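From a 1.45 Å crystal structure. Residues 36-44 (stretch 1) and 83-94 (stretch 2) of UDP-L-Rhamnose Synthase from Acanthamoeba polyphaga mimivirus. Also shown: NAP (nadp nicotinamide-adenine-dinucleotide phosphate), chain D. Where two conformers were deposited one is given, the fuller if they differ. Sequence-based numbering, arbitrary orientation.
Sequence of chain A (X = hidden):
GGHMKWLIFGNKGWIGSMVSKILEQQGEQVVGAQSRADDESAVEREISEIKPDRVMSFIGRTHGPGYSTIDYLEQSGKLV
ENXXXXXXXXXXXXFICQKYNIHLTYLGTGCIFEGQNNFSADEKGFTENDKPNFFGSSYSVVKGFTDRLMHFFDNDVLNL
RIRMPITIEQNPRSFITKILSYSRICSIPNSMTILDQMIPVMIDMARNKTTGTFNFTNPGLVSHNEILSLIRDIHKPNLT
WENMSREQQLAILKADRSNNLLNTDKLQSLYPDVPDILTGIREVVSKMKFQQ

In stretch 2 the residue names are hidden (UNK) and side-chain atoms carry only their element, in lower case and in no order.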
# COMPACT_ATOMS: atom_id res chain seq x y z
N ARG A 36 -2.67 18.21 2.17
CA ARG A 36 -2.46 16.83 2.68
C ARG A 36 -1.83 16.02 1.55
O ARG A 36 -2.25 16.15 0.39
CB ARG A 36 -3.77 16.25 3.21
CG ARG A 36 -4.44 17.08 4.30
CD ARG A 36 -3.52 17.33 5.45
NE ARG A 36 -3.23 16.09 6.18
CZ ARG A 36 -2.67 16.08 7.38
NH1 ARG A 36 -2.30 17.22 7.94
NH2 ARG A 36 -2.50 14.97 8.04
N ALA A 37 -0.82 15.22 1.87
CA ALA A 37 -0.02 14.54 0.84
C ALA A 37 -0.88 13.56 0.05
O ALA A 37 -0.54 13.31 -1.08
CB ALA A 37 1.18 13.87 1.44
N ASP A 38 -1.89 13.00 0.70
CA ASP A 38 -2.84 12.05 0.10
C ASP A 38 -3.92 12.74 -0.74
O ASP A 38 -4.73 12.04 -1.34
CB ASP A 38 -3.43 11.18 1.22
CG ASP A 38 -4.14 12.02 2.29
OD1 ASP A 38 -3.42 12.74 3.02
OD2 ASP A 38 -5.38 11.98 2.31
N ASP A 39 -3.96 14.08 -0.74
CA ASP A 39 -4.93 14.86 -1.54
C ASP A 39 -4.18 15.22 -2.83
O ASP A 39 -3.70 16.34 -2.93
CB ASP A 39 -5.49 16.03 -0.71
CG ASP A 39 -6.53 16.85 -1.47
OD1 ASP A 39 -6.70 16.59 -2.67
OD2 ASP A 39 -7.10 17.78 -0.84
N GLU A 40 -3.99 14.26 -3.72
CA GLU A 40 -3.04 14.42 -4.85
C GLU A 40 -3.40 15.68 -5.65
O GLU A 40 -2.51 16.37 -6.11
CB GLU A 40 -2.96 13.18 -5.74
CG GLU A 40 -4.23 12.78 -6.47
CD GLU A 40 -5.35 12.42 -5.52
OE1 GLU A 40 -5.15 11.57 -4.61
OE2 GLU A 40 -6.41 13.06 -5.64
N SER A 41 -4.67 16.01 -5.84
CA SER A 41 -5.01 17.20 -6.65
C SER A 41 -4.60 18.49 -5.90
O SER A 41 -4.10 19.41 -6.58
CB SER A 41 -6.47 17.18 -7.08
OG SER A 41 -7.34 17.02 -5.97
N ALA A 42 -4.78 18.56 -4.59
CA ALA A 42 -4.34 19.74 -3.80
C ALA A 42 -2.80 19.84 -3.82
O ALA A 42 -2.25 20.97 -3.92
CB ALA A 42 -4.88 19.69 -2.40
N VAL A 43 -2.11 18.70 -3.73
CA VAL A 43 -0.62 18.68 -3.75
C VAL A 43 -0.15 19.28 -5.09
O VAL A 43 0.77 20.16 -5.08
CB VAL A 43 -0.09 17.24 -3.61
CG1 VAL A 43 1.38 17.18 -3.93
CG2 VAL A 43 -0.41 16.69 -2.23
N GLU A 44 -0.73 18.84 -6.20
CA GLU A 44 -0.26 19.30 -7.53
C GLU A 44 -0.58 20.79 -7.66
O GLU A 44 0.27 21.51 -8.17
CB GLU A 44 -0.88 18.51 -8.66
CG GLU A 44 -0.43 19.05 -10.01
CD GLU A 44 -0.60 18.11 -11.16
OE1 GLU A 44 -1.19 17.03 -10.97
OE2 GLU A 44 -0.11 18.45 -12.25
N UNK A 83 -2.08 3.08 5.53
CA UNK A 83 -1.71 3.12 4.08
C UNK A 83 -1.75 4.58 3.61
O UNK A 83 -0.91 4.97 2.81
c UNK A 83 -2.63 2.20 3.27
c UNK A 83 -2.24 2.24 1.80
c UNK A 83 -2.51 0.78 3.80
N UNK A 84 -2.73 5.36 4.08
CA UNK A 84 -2.90 6.76 3.63
C UNK A 84 -1.59 7.53 3.90
O UNK A 84 -1.08 8.26 2.99
c UNK A 84 -5.10 9.70 4.99
c UNK A 84 -4.27 8.89 4.00
n UNK A 84 -6.96 9.78 6.50
c UNK A 84 -6.43 9.08 5.29
c UNK A 84 -4.04 7.44 4.39
N UNK A 85 -1.10 7.50 5.13
CA UNK A 85 -0.03 8.41 5.56
C UNK A 85 1.33 7.81 5.28
O UNK A 85 2.28 8.58 5.14
c UNK A 85 -0.23 8.82 7.03
o UNK A 85 -2.04 10.25 6.36
o UNK A 85 -1.98 9.56 8.47
c UNK A 85 -1.51 9.59 7.29
N UNK A 86 1.46 6.47 5.35
CA UNK A 86 2.77 5.80 5.36
C UNK A 86 3.09 5.22 3.97
O UNK A 86 4.24 4.77 3.82
c UNK A 86 2.81 4.67 6.40
c UNK A 86 2.75 5.23 7.79
n UNK A 86 2.21 4.44 8.73
o UNK A 86 3.32 6.29 8.06
N UNK A 87 2.13 5.23 3.03
CA UNK A 87 2.41 4.77 1.65
C UNK A 87 1.78 5.74 0.65
O UNK A 87 2.52 6.28 -0.22
c UNK A 87 1.30 3.01 -0.94
c UNK A 87 1.89 3.34 1.48
c UNK A 87 2.33 1.15 0.40
c UNK A 87 2.28 2.65 0.17
N UNK A 88 0.45 5.85 0.63
CA UNK A 88 -0.21 6.63 -0.43
C UNK A 88 0.30 8.07 -0.51
O UNK A 88 0.65 8.53 -1.66
c UNK A 88 -3.00 8.45 -1.38
c UNK A 88 -2.44 7.21 -1.49
c UNK A 88 -1.74 6.56 -0.32
c UNK A 88 -3.57 8.47 -3.73
o UNK A 88 -4.09 9.11 -4.81
c UNK A 88 -3.61 9.07 -2.47
c UNK A 88 -2.40 6.63 -2.75
c UNK A 88 -2.99 7.23 -3.85
N UNK A 89 0.28 8.84 0.58
CA UNK A 89 0.74 10.24 0.59
C UNK A 89 2.15 10.34 0.02
O UNK A 89 2.40 11.14 -0.90
N UNK A 90 3.13 9.58 0.54
CA UNK A 90 4.49 9.61 -0.01
C UNK A 90 4.53 9.30 -1.52
O UNK A 90 5.30 9.94 -2.21
c UNK A 90 5.21 8.53 0.84
c UNK A 90 4.51 8.65 2.18
c UNK A 90 3.04 8.78 1.80
N UNK A 91 3.74 8.36 -2.01
CA UNK A 91 3.75 8.01 -3.44
C UNK A 91 3.19 9.21 -4.24
O UNK A 91 3.72 9.45 -5.36
c UNK A 91 4.73 5.30 -2.66
c UNK A 91 2.96 6.74 -3.69
c UNK A 91 4.57 5.46 -5.14
c UNK A 91 3.79 5.47 -3.83
N UNK A 92 2.16 9.89 -3.74
CA UNK A 92 1.57 11.08 -4.41
C UNK A 92 2.66 12.15 -4.58
O UNK A 92 2.86 12.70 -5.73
c UNK A 92 0.42 11.65 -3.60
s UNK A 92 -1.08 10.64 -3.71
N UNK A 93 3.43 12.39 -3.52
CA UNK A 93 4.57 13.33 -3.57
C UNK A 93 5.59 12.87 -4.60
O UNK A 93 6.06 13.73 -5.42
c UNK A 93 4.27 14.03 -1.08
c UNK A 93 3.69 15.39 -1.44
c UNK A 93 5.11 14.18 0.17
c UNK A 93 5.17 13.48 -2.18
N UNK A 94 5.94 11.58 -4.64
CA UNK A 94 6.90 11.05 -5.64
C UNK A 94 6.37 11.33 -7.06
O UNK A 94 7.12 11.92 -7.90
c UNK A 94 7.17 9.60 -5.47
PA NAP D . 5.39 13.30 13.86
O1A NAP D . 5.86 14.27 14.92
O2A NAP D . 4.13 12.53 14.09
O5B NAP D . 5.31 14.20 12.56
C5B NAP D . 4.59 13.74 11.41
C4B NAP D . 3.92 14.85 10.62
O4B NAP D . 3.37 14.36 9.40
C3B NAP D . 2.79 15.44 11.46
O3B NAP D . 3.03 16.86 11.40
C2B NAP D . 1.55 15.02 10.68
O2B NAP D . 0.64 16.08 10.69
C1B NAP D . 2.05 14.85 9.25
N9A NAP D . 1.28 14.01 8.34
C8A NAP D . 0.97 12.73 8.50
N7A NAP D . 0.30 12.28 7.44
C5A NAP D . 0.17 13.30 6.59
C6A NAP D . -0.46 13.47 5.34
N6A NAP D . -1.08 12.44 4.79
N1A NAP D . -0.40 14.72 4.77
C2A NAP D . 0.26 15.71 5.38
N3A NAP D . 0.87 15.66 6.57
C4A NAP D . 0.84 14.44 7.18
O3 NAP D . 6.46 12.17 13.44
PN NAP D . 8.06 12.37 13.20
O1N NAP D . 8.61 11.38 14.21
O2N NAP D . 8.52 13.75 13.00
O5D NAP D . 8.21 11.58 11.84
C5D NAP D . 8.22 12.04 10.49
C4D NAP D . 7.93 10.82 9.57
O4D NAP D . 9.02 10.65 8.72
C3D NAP D . 7.86 9.57 10.42
O3D NAP D . 7.35 8.40 9.67
C2D NAP D . 9.36 9.63 10.80
O2D NAP D . 9.99 8.47 11.36
C1D NAP D . 10.02 9.97 9.49
P2B NAP D . -0.83 15.89 11.27
O1X NAP D . -0.77 15.93 12.73
O2X NAP D . -1.40 17.21 10.71
O3X NAP D . -1.55 14.65 10.74
O HOH W 1 -3.40 12.25 7.41

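Position 83 carries three side-chain carbons, one bearing the other two. They do not reach stretch 1. The fork at the first carbon means valine, Val83.

Position 84 has four carbons in a row ending in nitrogen. The chain runs past the carboxylate of Asp38. It is lysine, with Lys84 CD 3.5 Å from Asp38 OD2.

Position 85 has two carbons, the second carrying two oxygens. One oxygen accepts from the adenine amino group of NAP and from water 1, and lies near the carboxylate of Asp38. Two oxygens on one carbon make a carboxylate, so this is aspartate. Asp85 OD1 is 2.6 Å from the oxygen of water 1.

Position 86 has the same outline, but its second carbon carries one oxygen and one nitrogen. It is out of reach of stretch 1. It is asparagine, Asn86.

Position 87 has four carbons forked at the second, also remote from stretch 1. It is leucine, Leu87.

Position 88 has one carbon, then a six-carbon ring bearing an oxygen. That oxygen lies against the carboxylate of Glu40, and the ring edge meets the backbone of Asp38. This is tyrosine. Tyr88 OH donates a hydrogen bond to Glu40 OE1 at 2.7 Å, and Tyr88 CE2 is 3.4 Å from Asp38 O.

Position 89 has no side-chain atoms. Its CA lies 3.8 Å from Asp38 N. It is glycine. An ideal CB on Gly89 would sit a tight 3.1 Å from Ala37 CB.

Position 90 has three carbons closing a ring onto the backbone nitrogen: proline. Pro90 has no N-H to give, and the helix kinks here.

Position 91 has four carbons forked at the second, their end leading away from stretch 1. It is leucine, Leu91.

Position 92 has one carbon and one sulfur. The carbon touches Ala37 O and the sulfur Glu40 CB. It is cysteine. Cys92 CB is 3.2 Å from Ala37 O, and Cys92 SG 3.8 Å from Glu40 CB.

Position 93 is another four-carbon fork, packed on Ala37 and Val43. It is leucine. Leu93 CG is 4.0 Å from Ala37 CB, and Leu93 CD2 3.8 Å from Val43 CG1.

Position 94 has a single carbon, alanine. Ala94 is out of reach of stretch 1.

The backbones come closest at Gly89, whose CA is 4.0 Å from Asp38 CA. Leu93 packing and the Tyr88 hydrogen bond add to it. The cofactor joins both stretches: NAP N6A donates to Asp38 OD1 and to Asp85 OD1, each at 2.9 Å. Asp38 OD1 and Asp85 OD1, 4.4 Å apart, thus share a donor. Water 1 adds a second link, its oxygen accepting from Arg36 NH2 at 2.9 Å.

Stretch 2 (83-94) VKDNLYGPLCLA
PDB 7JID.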